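Local coordinates for type II restriction enzyme BsoBI (Geobacillus stearothermophilus, PDB 1DC1), which recognises the degenerate double-stranded DNA sequence 5'-CYCGRG-3' as a homodimer and cleaves it after the first cytosine, at residues Q140-A145 with L198-T203; Q230-Y235 with K271-K276; E252-A257 with H286-E291. All coordinates share one frame; numbering follows the deposited sequence.

Contact 1: Q140-A145 with L198-T203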
loop_
_atom_site.group_PDB
_atom_site.type_symbol
_atom_site.label_atom_id
_atom_site.label_comp_id
_atom_site.label_asym_id
_atom_site.label_seq_id
_atom_site.Cartn_x
_atom_site.Cartn_y
_atom_site.Cartn_z
ATOM N N GLN D 140 -15.410 -3.632 -12.334
ATOM C CA GLN D 140 -16.645 -3.328 -13.052
ATOM C C GLN D 140 -16.419 -2.811 -14.477
ATOM O O GLN D 140 -17.204 -3.127 -15.397
ATOM C CB GLN D 140 -17.485 -2.327 -12.273
ATOM C CG GLN D 140 -18.030 -2.948 -10.988
ATOM C CD GLN D 140 -18.659 -1.906 -10.100
ATOM O OE1 GLN D 140 -19.004 -0.820 -10.556
ATOM N NE2 GLN D 140 -18.820 -2.230 -8.831
ATOM N N LYS D 141 -15.351 -2.030 -14.651
ATOM C CA LYS D 141 -15.003 -1.475 -15.947
ATOM C C LYS D 141 -14.617 -2.591 -16.919
ATOM O O LYS D 141 -15.044 -2.570 -18.075
ATOM C CB LYS D 141 -13.837 -0.518 -15.793
ATOM C CG LYS D 141 -13.421 0.056 -17.120
ATOM C CD LYS D 141 -12.592 1.271 -16.885
ATOM C CE LYS D 141 -12.145 1.853 -18.202
ATOM N NZ LYS D 141 -11.346 3.071 -17.955
ATOM N N LEU D 142 -13.817 -3.556 -16.441
ATOM C CA LEU D 142 -13.418 -4.646 -17.295
ATOM C C LEU D 142 -14.638 -5.504 -17.660
ATOM O O LEU D 142 -14.784 -5.932 -18.798
ATOM C CB LEU D 142 -12.374 -5.520 -16.619
ATOM C CG LEU D 142 -11.842 -6.602 -17.578
ATOM C CD1 LEU D 142 -11.015 -5.914 -18.653
ATOM C CD2 LEU D 142 -11.002 -7.657 -16.848
ATOM N N THR D 143 -15.520 -5.765 -16.695
ATOM C CA THR D 143 -16.714 -6.565 -16.966
ATOM C C THR D 143 -17.607 -5.856 -18.008
ATOM O O THR D 143 -18.159 -6.497 -18.910
ATOM C CB THR D 143 -17.551 -6.813 -15.684
ATOM O OG1 THR D 143 -16.823 -7.654 -14.800
ATOM C CG2 THR D 143 -18.834 -7.529 -16.012
ATOM N N ARG D 144 -17.751 -4.538 -17.877
ATOM C CA ARG D 144 -18.574 -3.782 -18.826
ATOM C C ARG D 144 -17.986 -3.962 -20.217
ATOM O O ARG D 144 -18.738 -4.137 -21.182
ATOM C CB ARG D 144 -18.601 -2.293 -18.454
ATOM C CG ARG D 144 -19.398 -1.416 -19.384
ATOM C CD ARG D 144 -20.882 -1.671 -19.132
ATOM N NE ARG D 144 -21.481 -2.485 -20.198
ATOM C CZ ARG D 144 -22.695 -3.041 -20.165
ATOM N NH1 ARG D 144 -23.500 -2.903 -19.114
ATOM N NH2 ARG D 144 -23.113 -3.694 -21.238
ATOM N N ALA D 145 -16.654 -3.912 -20.336
ATOM C CA ALA D 145 -15.994 -4.100 -21.641
ATOM C C ALA D 145 -16.231 -5.536 -22.208
ATOM O O ALA D 145 -16.455 -5.719 -23.399
ATOM C CB ALA D 145 -14.504 -3.805 -21.515
ATOM N N LEU D 198 -15.576 -16.858 -16.911
ATOM C CA LEU D 198 -14.684 -15.890 -16.294
ATOM C C LEU D 198 -15.156 -15.627 -14.847
ATOM O O LEU D 198 -16.350 -15.414 -14.571
ATOM C CB LEU D 198 -14.680 -14.581 -17.096
ATOM C CG LEU D 198 -13.903 -13.410 -16.461
ATOM C CD1 LEU D 198 -12.554 -13.350 -17.094
ATOM C CD2 LEU D 198 -14.651 -12.088 -16.689
ATOM N N MET D 199 -14.218 -15.669 -13.911
ATOM C CA MET D 199 -14.548 -15.394 -12.521
ATOM C C MET D 199 -13.511 -14.421 -11.978
ATOM O O MET D 199 -12.368 -14.459 -12.386
ATOM C CB MET D 199 -14.458 -16.660 -11.676
ATOM C CG MET D 199 -15.444 -17.748 -12.038
ATOM S SD MET D 199 -17.026 -17.584 -11.268
ATOM C CE MET D 199 -16.698 -17.544 -9.488
ATOM N N TYR D 200 -13.920 -13.575 -11.050
ATOM C CA TYR D 200 -12.996 -12.642 -10.431
ATOM C C TYR D 200 -12.633 -13.059 -8.996
ATOM O O TYR D 200 -13.445 -13.647 -8.286
ATOM C CB TYR D 200 -13.633 -11.262 -10.399
ATOM C CG TYR D 200 -13.794 -10.648 -11.765
ATOM C CD1 TYR D 200 -12.699 -10.073 -12.413
ATOM C CD2 TYR D 200 -15.057 -10.558 -12.380
ATOM C CE1 TYR D 200 -12.840 -9.407 -13.621
ATOM C CE2 TYR D 200 -15.209 -9.888 -13.598
ATOM C CZ TYR D 200 -14.079 -9.309 -14.197
ATOM O OH TYR D 200 -14.173 -8.547 -15.343
ATOM N N ASN D 201 -11.411 -12.779 -8.587
ATOM C CA ASN D 201 -10.984 -13.029 -7.229
ATOM C C ASN D 201 -11.262 -14.416 -6.678
ATOM O O ASN D 201 -11.978 -14.606 -5.699
ATOM C CB ASN D 201 -11.606 -11.936 -6.351
ATOM C CG ASN D 201 -11.334 -10.541 -6.897
ATOM O OD1 ASN D 201 -10.177 -10.152 -7.153
ATOM N ND2 ASN D 201 -12.393 -9.781 -7.075
ATOM N N ILE D 202 -10.628 -15.372 -7.296
ATOM C CA ILE D 202 -10.775 -16.764 -6.996
ATOM C C ILE D 202 -9.496 -17.289 -6.378
ATOM O O ILE D 202 -8.387 -16.937 -6.814
ATOM C CB ILE D 202 -10.981 -17.512 -8.363
ATOM C CG1 ILE D 202 -12.341 -17.211 -8.944
ATOM C CG2 ILE D 202 -10.892 -18.983 -8.211
ATOM C CD1 ILE D 202 -13.321 -16.775 -7.939
ATOM N N THR D 203 -9.637 -18.165 -5.390
ATOM C CA THR D 203 -8.464 -18.804 -4.804
ATOM C C THR D 203 -8.062 -19.895 -5.789
ATOM O O THR D 203 -8.883 -20.734 -6.141
ATOM C CB THR D 203 -8.753 -19.478 -3.484
ATOM O OG1 THR D 203 -9.176 -18.491 -2.539
ATOM C CG2 THR D 203 -7.459 -20.187 -2.972
#
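Where the long helix 110-152 packs on the mixed beta sheet of the PD-(D/E)XK nuclease core, Tyr200 reaches across to Leu142 and Thr143. It stands at the corner where strand 194-199 gives way to the two-stranded hairpin 202-211, some 6 Å, side chain to side chain, from Asp212, a predicted magnesium ligand. Tyr200 OH donates a hydrogen bond to Thr143 OG1 at 2.8 Å. Thr143 OG1 is set beside its own backbone N (chi1 -67°), which turns the hydroxyl to the strand. The same oxygen bonds weakly to the carbonyl of Gln139 one turn back, so both roles of a hydroxyl are used. Leu142 comes to the ring at its edge, near the ring plane, with CD2 3.6 Å from Tyr200 OH and 4.1 Å from Tyr200 CE1. Ile213 of the neighbouring strand touches both Leu142 and Tyr200, so apolar side chains of helix and sheet both pack against Tyr200. Tyrosine suits this place because it is long enough to cross from sheet to helix and carries a polar end to meet a threonine there. A phenylalanine here would lack the hydroxyl, and Thr143 OG1 would probably be left without its donor inside a buried interface. One directed bond ties the phenol to the helix, and the Leu142 methyl beside Tyr200 OH probably helps to keep water from it.

Contact 2: Q230-Y235 with K271-K276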
loop_
_atom_site.group_PDB
_atom_site.type_symbol
_atom_site.label_atom_id
_atom_site.label_comp_id
_atom_site.label_asym_id
_atom_site.label_seq_id
_atom_site.Cartn_x
_atom_site.Cartn_y
_atom_site.Cartn_z
ATOM N N GLN D 230 -10.200 -25.464 -9.630
ATOM C CA GLN D 230 -9.677 -26.723 -9.023
ATOM C C GLN D 230 -8.865 -27.633 -9.970
ATOM O O GLN D 230 -7.717 -27.977 -9.660
ATOM C CB GLN D 230 -10.837 -27.520 -8.409
ATOM C CG GLN D 230 -10.996 -27.313 -6.895
ATOM C CD GLN D 230 -10.393 -28.443 -6.058
ATOM O OE1 GLN D 230 -10.554 -29.628 -6.387
ATOM N NE2 GLN D 230 -9.697 -28.082 -4.965
ATOM N N GLN D 231 -9.455 -28.047 -11.092
ATOM C CA GLN D 231 -8.744 -28.898 -12.050
ATOM C C GLN D 231 -7.815 -27.991 -12.844
ATOM O O GLN D 231 -8.261 -27.244 -13.704
ATOM C CB GLN D 231 -9.705 -29.577 -13.032
ATOM C CG GLN D 231 -10.745 -30.507 -12.400
ATOM C CD GLN D 231 -12.003 -30.697 -13.277
ATOM O OE1 GLN D 231 -12.135 -30.092 -14.352
ATOM N NE2 GLN D 231 -12.925 -31.541 -12.813
ATOM N N PRO D 232 -6.510 -28.057 -12.575
ATOM C CA PRO D 232 -5.510 -27.233 -13.260
ATOM C C PRO D 232 -5.595 -27.155 -14.765
ATOM O O PRO D 232 -5.296 -26.123 -15.343
ATOM C CB PRO D 232 -4.175 -27.822 -12.784
ATOM C CG PRO D 232 -4.541 -29.147 -12.159
ATOM C CD PRO D 232 -5.877 -28.942 -11.581
ATOM N N GLU D 233 -6.001 -28.234 -15.416
ATOM C CA GLU D 233 -6.113 -28.217 -16.870
ATOM C C GLU D 233 -7.278 -27.329 -17.354
ATOM O O GLU D 233 -7.334 -26.973 -18.543
ATOM C CB GLU D 233 -6.320 -29.641 -17.420
ATOM C CG GLU D 233 -6.046 -30.726 -16.443
ATOM C CD GLU D 233 -7.112 -30.825 -15.399
ATOM O OE1 GLU D 233 -8.296 -30.991 -15.786
ATOM O OE2 GLU D 233 -6.770 -30.736 -14.194
ATOM N N LYS D 234 -8.200 -26.983 -16.444
ATOM C CA LYS D 234 -9.383 -26.162 -16.779
ATOM C C LYS D 234 -9.092 -24.690 -16.805
ATOM O O LYS D 234 -9.919 -23.919 -17.256
ATOM C CB LYS D 234 -10.508 -26.396 -15.773
ATOM C CG LYS D 234 -11.094 -27.773 -15.844
ATOM C CD LYS D 234 -10.983 -28.310 -17.251
ATOM C CE LYS D 234 -12.071 -29.354 -17.543
ATOM N NZ LYS D 234 -11.770 -30.103 -18.807
ATOM N N TYR D 235 -7.939 -24.300 -16.267
ATOM C CA TYR D 235 -7.519 -22.877 -16.249
ATOM C C TYR D 235 -6.898 -22.443 -17.577
ATOM O O TYR D 235 -5.734 -22.793 -17.888
ATOM C CB TYR D 235 -6.507 -22.623 -15.137
ATOM C CG TYR D 235 -7.099 -22.718 -13.756
ATOM C CD1 TYR D 235 -7.171 -23.944 -13.085
ATOM C CD2 TYR D 235 -7.538 -21.576 -13.090
ATOM C CE1 TYR D 235 -7.654 -24.008 -11.799
ATOM C CE2 TYR D 235 -8.033 -21.636 -11.779
ATOM C CZ TYR D 235 -8.089 -22.843 -11.142
ATOM O OH TYR D 235 -8.590 -22.901 -9.852
ATOM N N LYS D 271 3.295 -28.681 -13.193
ATOM C CA LYS D 271 2.275 -29.642 -13.556
ATOM C C LYS D 271 2.227 -29.842 -15.060
ATOM O O LYS D 271 1.367 -30.536 -15.597
ATOM C CB LYS D 271 0.913 -29.144 -13.093
ATOM C CG LYS D 271 0.548 -29.671 -11.724
ATOM C CD LYS D 271 1.741 -29.694 -10.722
ATOM C CE LYS D 271 1.366 -30.463 -9.422
ATOM N NZ LYS D 271 2.480 -31.311 -8.872
ATOM N N GLY D 272 3.152 -29.250 -15.781
ATOM C CA GLY D 272 3.057 -29.387 -17.222
ATOM C C GLY D 272 1.969 -28.504 -17.887
ATOM O O GLY D 272 1.568 -28.733 -19.055
ATOM N N LEU D 273 1.493 -27.475 -17.183
ATOM C CA LEU D 273 0.481 -26.611 -17.745
ATOM C C LEU D 273 1.025 -25.223 -18.086
ATOM O O LEU D 273 1.907 -24.684 -17.441
ATOM C CB LEU D 273 -0.682 -26.499 -16.793
ATOM C CG LEU D 273 -1.283 -27.856 -16.505
ATOM C CD1 LEU D 273 -2.235 -27.802 -15.363
ATOM C CD2 LEU D 273 -1.943 -28.290 -17.763
ATOM N N SER D 274 0.521 -24.657 -19.161
ATOM C CA SER D 274 0.928 -23.308 -19.520
ATOM C C SER D 274 -0.305 -22.379 -19.714
ATOM O O SER D 274 -0.554 -21.945 -20.845
ATOM C CB SER D 274 1.753 -23.280 -20.824
ATOM O OG SER D 274 2.956 -23.980 -20.715
ATOM N N PRO D 275 -1.095 -22.069 -18.642
ATOM C CA PRO D 275 -2.257 -21.175 -18.847
ATOM C C PRO D 275 -1.759 -19.812 -19.388
ATOM O O PRO D 275 -0.569 -19.434 -19.200
ATOM C CB PRO D 275 -2.852 -21.026 -17.449
ATOM C CG PRO D 275 -1.722 -21.340 -16.505
ATOM C CD PRO D 275 -0.959 -22.456 -17.227
ATOM N N LYS D 276 -2.622 -19.082 -20.086
ATOM C CA LYS D 276 -2.226 -17.753 -20.576
ATOM C C LYS D 276 -2.186 -16.833 -19.358
ATOM O O LYS D 276 -2.861 -17.098 -18.368
ATOM C CB LYS D 276 -3.258 -17.182 -21.569
ATOM C CG LYS D 276 -3.364 -17.952 -22.881
ATOM C CD LYS D 276 -4.522 -17.390 -23.680
ATOM C CE LYS D 276 -4.709 -18.104 -24.988
ATOM N NZ LYS D 276 -3.879 -19.334 -25.091
#
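Leu273 CG lies opposite its own carbonyl carbon (chi1 -59°) and the chain then runs on extended (chi2 168°), which carries CD1 across to Pro232. There Leu273 CD1 sits 3.2 Å from Pro232 CB, tighter than usual for two carbons, and 3.8 Å from Glu233 N. The methyl therefore rests at the start of the short 3-10 turn 232-234, touching both the proline ring and the backbone just after it. Proline fits this first position of the turn, since its ring fixes phi near the helical value and needs no N-H, while its CB offers a hydrophobic surface to the leucine.

Further along, Pro275 CB approaches Tyr235 O at 3.4 Å, a plain van der Waals contact of ring carbon with carbonyl. The Tyr235 side chain starts toward the other segment, but its ring leads away from it, and the phenol oxygen accepts a bond from Gln230 N at 3.0 Å. That bond would tie the loop back on itself, but Gln230 is poorly ordered, so the bond is less certain. Phe268, on the helix 247-270, touches Pro232, Leu273 and Pro275 and meets the Tyr235 ring edge-to-face, so it forms a shared apolar floor.

Gly272, with phi 76°, is the C-prime residue of a Schellman motif that ends this helix, and its lack of a side chain permits the left-handed turn that delivers Leu273. The whole is a surface contact between the entrances to two neighbouring parallel strands, 235-242 and 276-281, which helix 247-270 connects as a beta-alpha-beta crossover.

Contact 3: E252-A257 with H286-E291. With nucleotides of chain A; nucleotides of chain B.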
loop_
_atom_site.group_PDB
_atom_site.type_symbol
_atom_site.label_atom_id
_atom_site.label_comp_id
_atom_site.label_asym_id
_atom_site.label_seq_id
_atom_site.Cartn_x
_atom_site.Cartn_y
_atom_site.Cartn_z
ATOM N N GLU D 252 5.119 0.014 -7.800
ATOM C CA GLU D 252 4.897 -0.693 -6.546
ATOM C C GLU D 252 3.959 -1.920 -6.753
ATOM O O GLU D 252 4.336 -3.071 -6.469
ATOM C CB GLU D 252 4.274 0.258 -5.504
ATOM C CG GLU D 252 3.976 -0.455 -4.142
ATOM C CD GLU D 252 5.244 -0.706 -3.311
ATOM O OE1 GLU D 252 6.333 -0.289 -3.782
ATOM O OE2 GLU D 252 5.176 -1.307 -2.197
ATOM N N HIS D 253 2.754 -1.684 -7.279
ATOM C CA HIS D 253 1.804 -2.792 -7.458
ATOM C C HIS D 253 2.126 -3.684 -8.665
ATOM O O HIS D 253 1.649 -4.813 -8.736
ATOM C CB HIS D 253 0.376 -2.255 -7.460
ATOM C CG HIS D 253 0.078 -1.414 -6.257
ATOM N ND1 HIS D 253 0.236 -1.867 -4.964
ATOM C CD2 HIS D 253 -0.504 -0.208 -6.158
ATOM C CE1 HIS D 253 -0.248 -0.978 -4.124
ATOM N NE2 HIS D 253 -0.705 0.040 -4.824
ATOM N N TRP D 254 2.970 -3.204 -9.582
ATOM C CA TRP D 254 3.404 -4.027 -10.704
ATOM C C TRP D 254 4.452 -5.036 -10.118
ATOM O O TRP D 254 4.406 -6.212 -10.457
ATOM C CB TRP D 254 4.044 -3.164 -11.799
ATOM C CG TRP D 254 5.000 -3.948 -12.668
ATOM C CD1 TRP D 254 6.335 -3.737 -12.791
ATOM C CD2 TRP D 254 4.685 -5.077 -13.528
ATOM N NE1 TRP D 254 6.880 -4.648 -13.675
ATOM C CE2 TRP D 254 5.896 -5.484 -14.139
ATOM C CE3 TRP D 254 3.499 -5.784 -13.836
ATOM C CZ2 TRP D 254 5.963 -6.573 -15.049
ATOM C CZ3 TRP D 254 3.566 -6.877 -14.758
ATOM C CH2 TRP D 254 4.797 -7.250 -15.349
ATOM N N LYS D 255 5.381 -4.586 -9.244
ATOM C CA LYS D 255 6.378 -5.493 -8.625
ATOM C C LYS D 255 5.609 -6.612 -7.897
ATOM O O LYS D 255 5.960 -7.777 -7.965
ATOM C CB LYS D 255 7.234 -4.738 -7.611
ATOM C CG LYS D 255 8.393 -3.980 -8.226
ATOM C CD LYS D 255 9.286 -3.353 -7.139
ATOM C CE LYS D 255 8.614 -2.238 -6.356
ATOM N NZ LYS D 255 8.972 -0.926 -6.925
ATOM N N THR D 256 4.543 -6.248 -7.186
ATOM C CA THR D 256 3.694 -7.222 -6.466
ATOM C C THR D 256 3.054 -8.244 -7.433
ATOM O O THR D 256 3.169 -9.466 -7.252
ATOM C CB THR D 256 2.578 -6.486 -5.663
ATOM O OG1 THR D 256 3.156 -5.403 -4.918
ATOM C CG2 THR D 256 1.886 -7.416 -4.742
ATOM N N ALA D 257 2.420 -7.727 -8.487
ATOM C CA ALA D 257 1.740 -8.541 -9.507
ATOM C C ALA D 257 2.704 -9.449 -10.243
ATOM O O ALA D 257 2.358 -10.583 -10.565
ATOM C CB ALA D 257 0.993 -7.669 -10.512
ATOM N N HIS D 286 6.890 4.271 -17.455
ATOM C CA HIS D 286 7.834 3.802 -18.448
ATOM C C HIS D 286 8.663 2.542 -18.134
ATOM O O HIS D 286 8.705 1.594 -18.933
ATOM C CB HIS D 286 8.791 4.903 -18.827
ATOM C CG HIS D 286 9.745 4.444 -19.854
ATOM N ND1 HIS D 286 9.323 4.056 -21.108
ATOM C CD2 HIS D 286 11.042 4.088 -19.769
ATOM C CE1 HIS D 286 10.318 3.479 -21.752
ATOM N NE2 HIS D 286 11.375 3.482 -20.963
ATOM N N SER D 287 9.318 2.509 -16.973
ATOM C CA SER D 287 10.146 1.351 -16.599
ATOM C C SER D 287 9.373 0.053 -16.602
ATOM O O SER D 287 9.804 -0.947 -17.251
ATOM C CB SER D 287 10.729 1.508 -15.223
ATOM O OG SER D 287 11.505 0.379 -14.921
ATOM N N MET D 288 8.256 0.032 -15.861
ATOM C CA MET D 288 7.404 -1.165 -15.851
ATOM C C MET D 288 6.838 -1.508 -17.274
ATOM O O MET D 288 6.673 -2.687 -17.617
ATOM C CB MET D 288 6.283 -1.004 -14.822
ATOM C CG MET D 288 5.297 0.127 -15.071
ATOM S SD MET D 288 4.037 0.108 -13.799
ATOM C CE MET D 288 2.849 -1.084 -14.362
ATOM N N ALA D 289 6.558 -0.499 -18.092
ATOM C CA ALA D 289 6.072 -0.717 -19.453
ATOM C C ALA D 289 7.128 -1.485 -20.223
ATOM O O ALA D 289 6.791 -2.381 -20.993
ATOM C CB ALA D 289 5.762 0.622 -20.177
ATOM N N GLU D 290 8.401 -1.148 -20.014
ATOM C CA GLU D 290 9.487 -1.847 -20.686
ATOM C C GLU D 290 9.500 -3.310 -20.264
ATOM O O GLU D 290 9.674 -4.212 -21.092
ATOM C CB GLU D 290 10.803 -1.211 -20.322
ATOM C CG GLU D 290 10.980 0.165 -20.926
ATOM C CD GLU D 290 11.772 0.128 -22.242
ATOM O OE1 GLU D 290 11.787 -0.927 -22.934
ATOM O OE2 GLU D 290 12.385 1.163 -22.586
ATOM N N GLU D 291 9.313 -3.557 -18.980
ATOM C CA GLU D 291 9.322 -4.934 -18.507
ATOM C C GLU D 291 8.123 -5.736 -19.033
ATOM O O GLU D 291 8.255 -6.934 -19.353
ATOM C CB GLU D 291 9.326 -4.947 -16.981
ATOM C CG GLU D 291 10.662 -4.568 -16.429
ATOM C CD GLU D 291 10.637 -4.512 -14.941
ATOM O OE1 GLU D 291 9.514 -4.417 -14.406
ATOM O OE2 GLU D 291 11.725 -4.550 -14.307
ATOM P P DC A 7 -6.492 -2.249 -7.040
ATOM O OP1 DC A 7 -7.175 -1.767 -8.253
ATOM O OP2 DC A 7 -5.273 -3.101 -7.165
ATOM O "O5'" DC A 7 -6.074 -1.004 -6.156
ATOM C "C5'" DC A 7 -7.027 0.022 -5.800
ATOM C "C4'" DC A 7 -6.355 1.086 -4.960
ATOM O "O4'" DC A 7 -5.843 0.548 -3.701
ATOM C "C3'" DC A 7 -5.183 1.807 -5.644
ATOM O "O3'" DC A 7 -5.244 3.180 -5.331
ATOM C "C2'" DC A 7 -3.971 1.267 -4.920
ATOM C "C1'" DC A 7 -4.496 0.970 -3.526
ATOM N N1 DC A 7 -3.726 -0.099 -2.862
ATOM C C2 DC A 7 -3.189 0.143 -1.567
ATOM O O2 DC A 7 -3.564 1.156 -0.926
ATOM N N3 DC A 7 -2.302 -0.747 -1.037
ATOM C C4 DC A 7 -2.010 -1.874 -1.708
ATOM N N4 DC A 7 -1.119 -2.713 -1.170
ATOM C C5 DC A 7 -2.628 -2.188 -2.977
ATOM C C6 DC A 7 -3.464 -1.287 -3.503
ATOM P P DG A 8 -4.753 4.308 -6.371
ATOM O OP1 DG A 8 -5.893 4.697 -7.184
ATOM O OP2 DG A 8 -3.481 3.953 -7.014
ATOM O "O5'" DG A 8 -4.525 5.546 -5.388
ATOM C "C5'" DG A 8 -5.547 5.952 -4.417
ATOM C "C4'" DG A 8 -4.882 6.458 -3.157
ATOM O "O4'" DG A 8 -4.154 5.357 -2.561
ATOM C "C3'" DG A 8 -3.854 7.575 -3.410
ATOM O "O3'" DG A 8 -3.764 8.435 -2.258
ATOM C "C2'" DG A 8 -2.544 6.804 -3.474
ATOM C "C1'" DG A 8 -2.785 5.693 -2.431
ATOM N N9 DG A 8 -1.974 4.485 -2.607
ATOM C C8 DG A 8 -1.706 3.850 -3.803
ATOM N N7 DG A 8 -0.894 2.832 -3.674
ATOM C C5 DG A 8 -0.621 2.770 -2.308
ATOM C C6 DG A 8 0.241 1.878 -1.557
ATOM O O6 DG A 8 0.934 0.959 -1.975
ATOM N N1 DG A 8 0.248 2.178 -0.196
ATOM C C2 DG A 8 -0.466 3.207 0.388
ATOM N N2 DG A 8 -0.364 3.341 1.715
ATOM N N3 DG A 8 -1.249 4.056 -0.295
ATOM C C4 DG A 8 -1.286 3.778 -1.628
ATOM P P DC B 7 8.360 -0.228 5.367
ATOM O OP1 DC B 7 9.002 -0.616 6.615
ATOM O OP2 DC B 7 8.393 -1.136 4.229
ATOM O "O5'" DC B 7 6.818 0.003 5.653
ATOM C "C5'" DC B 7 6.369 0.897 6.711
ATOM C "C4'" DC B 7 4.855 0.943 6.742
ATOM O "O4'" DC B 7 4.306 1.479 5.495
ATOM C "C3'" DC B 7 4.192 -0.427 6.951
ATOM O "O3'" DC B 7 3.098 -0.274 7.815
ATOM C "C2'" DC B 7 3.618 -0.772 5.591
ATOM C "C1'" DC B 7 3.318 0.590 4.973
ATOM N N1 DC B 7 3.375 0.590 3.483
ATOM C C2 DC B 7 2.246 1.055 2.746
ATOM O O2 DC B 7 1.318 1.624 3.343
ATOM N N3 DC B 7 2.216 0.874 1.398
ATOM C C4 DC B 7 3.259 0.312 0.780
ATOM N N4 DC B 7 3.149 0.063 -0.509
ATOM C C5 DC B 7 4.454 -0.049 1.479
ATOM C C6 DC B 7 4.465 0.094 2.816
#
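Two helices, 247-270 and 286-298, pack beside each other on the PD-(D/E)XK core, and Trp254 of the first packs against the second. The apolar part of the contact is its meeting with Met288. Trp254 CG stands anti to the backbone N, directing the indole at the second helix, where Trp254 CD1 touches Met288 CB at 3.4 Å. The methyl Met288 CE lies 3.5 Å from Trp254 CB, and the sulfur makes an oblique Met-aromatic contact, Met288 SD being 5.0 Å from the centroid of the five-membered ring of Trp254. Methionine suits the place because its flexible, unbranched chain can bend at chi3 around the base of the indole. Phe279 of strand 276-281 meets the Trp254 ring edge-to-face and also touches Met288, adding to the apolar packing from the sheet side.

The opposite side of helix 247-270 reads DNA. Glu252 OE2 accepts a bond from the cytosine N4 of DC7 of chain B at 3.0 Å, nearly straight at 170°; a carboxylate suits an exocyclic amino donor. Next to it, His253 NE2 donates to N7 of DG8 of chain A, also 3.0 Å away but with a more bent angle of 148°.

Charge and polarity take over at the indole's edge. Glu291 extends a straight chain beyond CG, and Glu291 OE2 forms a salt bridge with Arg263 of the second subunit, so one carboxylate joins the helix pair to the dimer interface. That arginine probably helps to keep the carboxylate ionised and a strong acceptor. Across the helix pair, Trp254 NE1 donates to Glu291 OE1 at 2.7 Å in a nearly straight bond (168°), the oxygen lying almost in the indole plane and being met nearly along its C-O axis.

How the contacts relate
Contact 1 closes along the chain before the others begin, whereas contacts 2 and 3 alternate their segments. Helix 247-270 links those two: contact 3 lies on the portion of the helix whose other side meets the DNA, and contact 2 forms just beyond its far end, with centres about 25 Å apart. Contacts 1 and 2 come within about 4 Å at their nearest atoms without touching. The predicted magnesium site lies among them: side chain to side chain, Glu240 is about 9 Å from Tyr200, 11 Å from Pro275 and 7 Å from Trp254. Only contact 3 includes residues bonded to DNA bases; the nearest atom of contact 2 is about 12 Å from the DNA.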